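Local coordinates for malate dehydrogenase (Pyrococcus horikoshii, PDB 1V9N) that catalyses the NAD-dependent interconversion of (S)-malate and oxaloacetate, a step of the tricarboxylic acid cycle, and works as a homodimer, at the interface of chains A and B. Residues are numbered along the deposited sequence; one frame, centred on the assembly and turned at random. Chains: chain A/B, Malate dehydrogenase.

The interface of chains A and B. Residues chain A 243, 246-247, 250; chain B 319-322.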
loop_
_atom_site.group_PDB
_atom_site.type_symbol
_atom_site.label_atom_id
_atom_site.label_comp_id
_atom_site.label_asym_id
_atom_site.label_seq_id
_atom_site.Cartn_x
_atom_site.Cartn_y
_atom_site.Cartn_z
ATOM N N HIS A 243 -10.426 5.521 -7.165
ATOM C CA HIS A 243 -10.892 5.129 -5.840
ATOM C C HIS A 243 -9.858 4.309 -5.070
ATOM O O HIS A 243 -9.960 4.164 -3.850
ATOM C CB HIS A 243 -12.179 4.323 -5.966
ATOM C CG HIS A 243 -12.090 3.211 -6.960
ATOM N ND1 HIS A 243 -11.919 3.432 -8.312
ATOM C CD2 HIS A 243 -12.126 1.866 -6.802
ATOM C CE1 HIS A 243 -11.855 2.272 -8.941
ATOM N NE2 HIS A 243 -11.977 1.306 -8.047
ATOM N N TYR A 246 -7.389 6.676 -3.517
ATOM C CA TYR A 246 -8.169 7.266 -2.435
ATOM C C TYR A 246 -8.171 6.319 -1.229
ATOM O O TYR A 246 -8.067 6.757 -0.084
ATOM C CB TYR A 246 -9.583 7.562 -2.976
ATOM C CG TYR A 246 -10.747 7.686 -2.006
ATOM C CD1 TYR A 246 -10.605 8.255 -0.739
ATOM C CD2 TYR A 246 -12.024 7.286 -2.403
ATOM C CE1 TYR A 246 -11.718 8.420 0.104
ATOM C CE2 TYR A 246 -13.126 7.446 -1.582
ATOM C CZ TYR A 246 -12.978 8.009 -0.334
ATOM O OH TYR A 246 -14.100 8.146 0.460
ATOM N N GLY A 247 -8.263 5.021 -1.495
ATOM C CA GLY A 247 -8.259 4.054 -0.416
ATOM C C GLY A 247 -6.898 3.977 0.255
ATOM O O GLY A 247 -6.806 3.892 1.477
ATOM N N LEU A 250 -6.416 6.587 2.739
ATOM C CA LEU A 250 -7.129 6.305 3.984
ATOM C C LEU A 250 -6.387 5.269 4.827
ATOM O O LEU A 250 -6.359 5.352 6.053
ATOM C CB LEU A 250 -8.543 5.807 3.688
ATOM C CG LEU A 250 -9.492 6.795 3.004
ATOM C CD1 LEU A 250 -10.908 6.222 3.037
ATOM C CD2 LEU A 250 -9.451 8.150 3.718
ATOM N N ILE B 319 -20.393 10.090 -2.362
ATOM C CA ILE B 319 -19.000 9.786 -2.061
ATOM C C ILE B 319 -19.104 8.520 -1.222
ATOM O O ILE B 319 -19.738 8.520 -0.165
ATOM C CB ILE B 319 -18.332 10.904 -1.229
ATOM C CG1 ILE B 319 -18.192 12.169 -2.081
ATOM C CG2 ILE B 319 -16.968 10.437 -0.736
ATOM C CD1 ILE B 319 -17.662 13.374 -1.329
ATOM N N TRP B 320 -18.537 7.431 -1.722
ATOM C CA TRP B 320 -18.584 6.160 -1.000
ATOM C C TRP B 320 -17.338 5.974 -0.140
ATOM O O TRP B 320 -16.329 6.655 -0.333
ATOM C CB TRP B 320 -18.643 4.975 -1.971
ATOM C CG TRP B 320 -19.804 4.964 -2.913
ATOM C CD1 TRP B 320 -19.880 5.570 -4.134
ATOM C CD2 TRP B 320 -21.050 4.280 -2.724
ATOM N NE1 TRP B 320 -21.093 5.303 -4.719
ATOM C CE2 TRP B 320 -21.831 4.517 -3.876
ATOM C CE3 TRP B 320 -21.581 3.496 -1.693
ATOM C CZ2 TRP B 320 -23.119 3.989 -4.027
ATOM C CZ3 TRP B 320 -22.864 2.972 -1.844
ATOM C CH2 TRP B 320 -23.619 3.224 -3.006
ATOM N N ILE B 321 -17.424 5.046 0.808
ATOM C CA ILE B 321 -16.293 4.704 1.657
ATOM C C ILE B 321 -15.972 3.277 1.223
ATOM O O ILE B 321 -16.870 2.513 0.870
ATOM C CB ILE B 321 -16.646 4.737 3.168
ATOM C CG1 ILE B 321 -15.374 4.551 4.000
ATOM C CG2 ILE B 321 -17.634 3.633 3.510
ATOM C CD1 ILE B 321 -14.325 5.613 3.747
ATOM N N HIS B 322 -14.698 2.914 1.228
ATOM C CA HIS B 322 -14.312 1.582 0.791
ATOM C C HIS B 322 -14.992 0.451 1.539
ATOM O O HIS B 322 -14.961 0.378 2.769
ATOM C CB HIS B 322 -12.795 1.462 0.841
ATOM C CG HIS B 322 -12.110 2.517 0.033
ATOM N ND1 HIS B 322 -12.083 3.838 0.420
ATOM C CD2 HIS B 322 -11.529 2.471 -1.188
ATOM C CE1 HIS B 322 -11.517 4.562 -0.530
ATOM N NE2 HIS B 322 -11.172 3.755 -1.517
#
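A helix-against-loop contact of the two-fold homodimer interface, in a dehydrogenase of the LDH2/MDH2 family, joins the first turns of helix 242-258 of chain A to the loop B:Ile319 to B:His322; this patch and its twin with the chains exchanged help hold the subunits together. B:His322 reaches the helix and its NE2 donates to the backbone O of A:His243 at 2.7 Å; the angle at hydrogen, 168°, and the acceptor's position almost within the imidazole plane show a nearly straight bond that helps to set the ring's turn. One face of this imidazole receives CA of A:Gly247, a CH-pi contact 3.5 Å from the ring centroid. The CE1 corner of the imidazole points into the middle of the A:Tyr246 ring, 3.3 Å from CD2, and the 64° between planes identifies an edge-to-face pairing. A chi1 of 157°, roughly opposite the backbone N, carries the A:Tyr246 ring from the helix across to the loop, and its phenol OH donates to the backbone O of B:Trp320 at 2.8 Å, tilted modestly from the carbonyl plane. A phenylalanine here would probably leave the B:Trp320 carbonyl without this donor, and the loop less firmly tethered to the helix. One turn farther along the helix, CD1 of A:Leu250 meets CD1 of B:Ile321 at 3.5 Å, adding an apolar contact beside the imidazole.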